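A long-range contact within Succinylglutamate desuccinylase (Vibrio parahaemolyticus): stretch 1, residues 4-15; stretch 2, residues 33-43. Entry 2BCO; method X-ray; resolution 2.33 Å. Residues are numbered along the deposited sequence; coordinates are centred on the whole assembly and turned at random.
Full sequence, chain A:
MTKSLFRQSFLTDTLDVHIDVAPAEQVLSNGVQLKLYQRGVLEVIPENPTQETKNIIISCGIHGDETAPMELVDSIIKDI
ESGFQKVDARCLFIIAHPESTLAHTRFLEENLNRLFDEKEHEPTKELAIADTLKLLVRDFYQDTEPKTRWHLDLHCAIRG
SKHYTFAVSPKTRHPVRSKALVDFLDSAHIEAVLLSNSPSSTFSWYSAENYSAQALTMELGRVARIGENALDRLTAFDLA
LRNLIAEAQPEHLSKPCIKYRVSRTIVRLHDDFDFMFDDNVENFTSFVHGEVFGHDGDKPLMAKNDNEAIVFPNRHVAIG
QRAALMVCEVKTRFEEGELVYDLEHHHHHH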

# COMPACT_ATOMS: atom_id res chain seq x y z
N SER A 4 6.95 20.77 17.06
CA SER A 4 6.42 22.13 17.34
C SER A 4 4.93 22.16 17.06
O SER A 4 4.18 22.89 17.72
CB SER A 4 7.14 23.16 16.46
OG SER A 4 6.71 24.48 16.75
N LEU A 5 4.50 21.36 16.09
CA LEU A 5 3.10 21.29 15.72
C LEU A 5 2.45 20.15 16.51
O LEU A 5 1.24 20.14 16.73
CB LEU A 5 2.98 21.01 14.22
CG LEU A 5 1.67 21.39 13.51
CD1 LEU A 5 1.55 22.90 13.45
CD2 LEU A 5 1.66 20.80 12.11
N PHE A 6 3.28 19.21 16.95
CA PHE A 6 2.81 18.05 17.70
C PHE A 6 3.17 18.10 19.18
O PHE A 6 4.18 18.69 19.57
CB PHE A 6 3.38 16.76 17.11
CG PHE A 6 3.14 16.62 15.64
CD1 PHE A 6 4.14 16.94 14.72
CD2 PHE A 6 1.91 16.20 15.16
CE1 PHE A 6 3.91 16.83 13.35
CE2 PHE A 6 1.67 16.09 13.80
CZ PHE A 6 2.67 16.41 12.89
N ARG A 7 2.33 17.47 19.99
CA ARG A 7 2.55 17.41 21.43
C ARG A 7 3.81 16.58 21.66
O ARG A 7 4.69 16.96 22.43
CB ARG A 7 1.35 16.76 22.11
CG ARG A 7 1.48 16.62 23.62
CD ARG A 7 0.50 15.59 24.15
NE ARG A 7 0.70 14.28 23.54
CZ ARG A 7 0.09 13.16 23.93
NH1 ARG A 7 -0.76 13.19 24.94
NH2 ARG A 7 0.34 12.02 23.30
N GLN A 8 3.87 15.44 20.98
CA GLN A 8 5.01 14.54 21.09
C GLN A 8 5.51 14.11 19.71
O GLN A 8 6.69 14.23 19.41
CB GLN A 8 4.63 13.32 21.94
CG GLN A 8 5.78 12.38 22.25
CD GLN A 8 5.58 11.63 23.56
OE1 GLN A 8 4.51 11.08 23.82
NE2 GLN A 8 6.62 11.61 24.39
N SER A 9 4.59 13.61 18.87
CA SER A 9 4.92 13.19 17.51
C SER A 9 3.64 12.95 16.71
O SER A 9 2.54 12.88 17.27
CB SER A 9 5.77 11.92 17.51
OG SER A 9 4.98 10.79 17.85
N PHE A 10 3.78 12.82 15.39
CA PHE A 10 2.63 12.59 14.54
C PHE A 10 1.86 11.32 14.93
O PHE A 10 0.64 11.34 15.08
CB PHE A 10 3.09 12.52 13.08
CG PHE A 10 1.97 12.35 12.08
CD1 PHE A 10 0.82 13.13 12.17
CD2 PHE A 10 2.08 11.44 11.04
CE1 PHE A 10 -0.20 13.01 11.22
CE2 PHE A 10 1.07 11.32 10.08
CZ PHE A 10 -0.07 12.10 10.18
N LEU A 11 2.58 10.22 15.10
CA LEU A 11 1.96 8.95 15.45
C LEU A 11 1.45 8.90 16.90
O LEU A 11 0.41 8.31 17.17
CB LEU A 11 2.94 7.81 15.20
CG LEU A 11 2.52 6.40 15.66
CD1 LEU A 11 1.22 6.01 14.98
CD2 LEU A 11 3.62 5.41 15.32
N THR A 12 2.18 9.50 17.84
CA THR A 12 1.75 9.48 19.23
C THR A 12 0.52 10.36 19.43
O THR A 12 -0.44 9.95 20.07
CB THR A 12 2.88 9.93 20.18
OG1 THR A 12 3.97 9.00 20.09
CG2 THR A 12 2.38 9.96 21.62
N ASP A 13 0.55 11.57 18.87
CA ASP A 13 -0.60 12.45 19.01
C ASP A 13 -1.82 11.80 18.37
O ASP A 13 -2.92 11.81 18.94
CB ASP A 13 -0.36 13.80 18.33
CG ASP A 13 0.55 14.71 19.13
OD1 ASP A 13 0.46 15.94 18.94
OD2 ASP A 13 1.36 14.21 19.94
N THR A 14 -1.63 11.22 17.19
CA THR A 14 -2.72 10.57 16.47
C THR A 14 -3.35 9.48 17.33
O THR A 14 -4.57 9.31 17.33
CB THR A 14 -2.23 9.94 15.14
OG1 THR A 14 -1.80 10.98 14.25
CG2 THR A 14 -3.34 9.17 14.48
N LEU A 15 -2.52 8.76 18.08
CA LEU A 15 -3.01 7.68 18.93
C LEU A 15 -3.68 8.14 20.22
O LEU A 15 -4.40 7.37 20.85
CB LEU A 15 -1.87 6.70 19.24
CG LEU A 15 -1.81 5.47 18.31
CD1 LEU A 15 -2.14 5.88 16.89
CD2 LEU A 15 -0.43 4.83 18.38
N GLN A 33 6.39 23.76 4.45
CA GLN A 33 5.12 24.02 5.10
C GLN A 33 4.41 22.74 5.56
O GLN A 33 4.28 21.78 4.80
CB GLN A 33 4.22 24.80 4.15
CG GLN A 33 2.92 25.28 4.76
CD GLN A 33 2.11 26.12 3.80
OE1 GLN A 33 1.03 26.60 4.13
NE2 GLN A 33 2.64 26.32 2.59
N LEU A 34 3.95 22.74 6.81
CA LEU A 34 3.24 21.61 7.40
C LEU A 34 1.80 22.01 7.74
O LEU A 34 1.58 23.03 8.39
CB LEU A 34 3.95 21.16 8.68
CG LEU A 34 5.39 20.66 8.57
CD1 LEU A 34 5.96 20.46 9.96
CD2 LEU A 34 5.43 19.36 7.79
N LYS A 35 0.84 21.21 7.32
CA LYS A 35 -0.56 21.50 7.60
C LYS A 35 -1.28 20.27 8.15
O LYS A 35 -1.40 19.25 7.47
CB LYS A 35 -1.27 21.98 6.33
CG LYS A 35 -0.61 23.19 5.66
CD LYS A 35 -1.46 23.75 4.53
CE LYS A 35 -1.63 22.75 3.39
NZ LYS A 35 -2.46 23.28 2.27
N LEU A 36 -1.76 20.37 9.39
CA LEU A 36 -2.49 19.26 10.01
C LEU A 36 -3.98 19.51 9.82
O LEU A 36 -4.58 20.27 10.57
CB LEU A 36 -2.16 19.16 11.50
CG LEU A 36 -2.69 17.89 12.20
CD1 LEU A 36 -1.94 16.67 11.68
CD2 LEU A 36 -2.50 18.01 13.71
N TYR A 37 -4.57 18.87 8.82
CA TYR A 37 -5.98 19.06 8.54
C TYR A 37 -6.90 18.52 9.63
O TYR A 37 -7.87 19.17 10.01
CB TYR A 37 -6.35 18.41 7.21
CG TYR A 37 -5.75 19.08 6.00
CD1 TYR A 37 -6.06 20.40 5.69
CD2 TYR A 37 -4.93 18.38 5.13
CE1 TYR A 37 -5.55 21.01 4.54
CE2 TYR A 37 -4.41 18.98 3.98
CZ TYR A 37 -4.73 20.29 3.69
OH TYR A 37 -4.23 20.87 2.55
N GLN A 38 -6.59 17.32 10.11
CA GLN A 38 -7.38 16.66 11.15
C GLN A 38 -6.52 15.54 11.71
O GLN A 38 -5.36 15.39 11.30
CB GLN A 38 -8.66 16.08 10.53
CG GLN A 38 -8.38 15.08 9.42
CD GLN A 38 -9.63 14.60 8.71
OE1 GLN A 38 -10.23 15.32 7.93
NE2 GLN A 38 -10.03 13.36 8.99
N ARG A 39 -7.05 14.75 12.63
CA ARG A 39 -6.27 13.67 13.22
C ARG A 39 -5.73 12.69 12.17
O ARG A 39 -6.49 12.09 11.41
CB ARG A 39 -7.10 12.90 14.26
CG ARG A 39 -6.32 11.76 14.93
CD ARG A 39 -6.95 11.22 16.22
NE ARG A 39 -8.19 10.47 16.00
CZ ARG A 39 -8.55 9.39 16.70
NH1 ARG A 39 -7.76 8.93 17.67
NH2 ARG A 39 -9.70 8.78 16.44
N GLY A 40 -4.41 12.55 12.14
CA GLY A 40 -3.77 11.63 11.22
C GLY A 40 -3.65 12.07 9.78
O GLY A 40 -3.40 11.26 8.90
N VAL A 41 -3.84 13.36 9.52
CA VAL A 41 -3.75 13.87 8.17
C VAL A 41 -2.78 15.05 8.18
O VAL A 41 -3.08 16.10 8.74
CB VAL A 41 -5.14 14.31 7.66
CG1 VAL A 41 -5.05 14.80 6.22
CG2 VAL A 41 -6.12 13.14 7.78
N LEU A 42 -1.61 14.86 7.59
CA LEU A 42 -0.60 15.91 7.59
C LEU A 42 -0.11 16.18 6.17
O LEU A 42 0.38 15.27 5.50
CB LEU A 42 0.60 15.47 8.45
CG LEU A 42 1.50 16.50 9.16
CD1 LEU A 42 2.96 16.00 9.12
CD2 LEU A 42 1.41 17.87 8.52
N GLU A 43 -0.25 17.42 5.71
CA GLU A 43 0.24 17.75 4.39
C GLU A 43 1.59 18.45 4.53
O GLU A 43 1.79 19.23 5.46
CB GLU A 43 -0.72 18.68 3.65
CG GLU A 43 -0.36 18.85 2.18
CD GLU A 43 -1.40 19.62 1.41
OE1 GLU A 43 -2.59 19.23 1.46
OE2 GLU A 43 -1.02 20.61 0.74
O HOH W 1 -2.75 13.61 14.19

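Stretch 1 begins as an irregular segment and becomes a helix at Phe10. Stretch 2 is a hairpin: a strand from Gln33, a type II turn from Gln38 to Val41, and a returning strand from Val41. The helix lies near the turn, and the segment before it lies over the strands. Thr14 CA is 5.5 Å from Gly40 CA, whereas Leu5 CA is 8.2 Å from Leu36 CA. The backbones are therefore closest at the turn, and larger side chains fill the wider gap near Leu5. The contact buries 470 Å² in all, counting both sides.

The hairpin presents Leu34, Leu36 and Leu42, whose CA-to-CB bonds all point toward stretch 1. Lys35 and Val41 point away, as expected from strand alternation. Backbone pairing holds the two strands together: Lys35 N to Glu43 O is 2.9 Å, and Glu43 N to Lys35 O is 2.8 Å.

Leu5 also points toward its partner. Its CD2 methyl settles between two leucines on the same strand, 4.1 Å from Leu34 CB and 4.2 Å from Leu36 CB. Next comes Phe6. Its CB points sideways, but the ring reaches in. Phe6 CZ is 3.8 Å from Leu42 CD1, which sits at the ring edge, and Phe6 CE2 is 4.2 Å from Leu36 CD1. These are apolar contacts, with no polar group to satisfy.

Phe10 follows the same pattern, with a sideways CB and a ring that ends against the hairpin. Its CE1 atom lies 4.1 Å from Leu36 CD1 and 3.8 Å from Leu42 CB. Leu36 CD1 thus touches both aromatic rings. The tip of the Phe10 ring fits against bare backbone at the turn: Phe10 CZ is 3.6 Å from Gly40 C, which lies at the ring edge.

Gly40 leaves a hollow here. A CB on this residue would sit 3.6 Å from Thr14 CG2, so the space beside the helix would be tighter. Its positive phi of 77° also favours glycine. Thr14 fills the space closely, with OG1 3.7 Å from Gly40 CA.

The polar chemistry gathers at this end. Thr14 OG1 donates to Phe10 O, one helical turn back, at 2.6 Å. Thr14 OG1 also accepts a hydrogen bond from a water oxygen at 2.8 Å. That water in turn accepts from Gly40 N, also at 2.8 Å, so it bridges helix and turn. Arg39 starts sideways and extends along the contact. Its NH1 donates to Thr14 O at 3.2 Å, the one direct hydrogen bond between the stretches. Its aliphatic part also packs, with Arg39 CG 4.0 Å from Thr14 CG2.

Asp13 helps shape stretch 1 from within. Arg7 N donates to Asp13 OD1 at 2.6 Å, and Gln8 N donates to Asp13 OD2 at 3.0 Å. These bonds tie the segment before the helix to its first turn. Ser9 occupies the N-cap position.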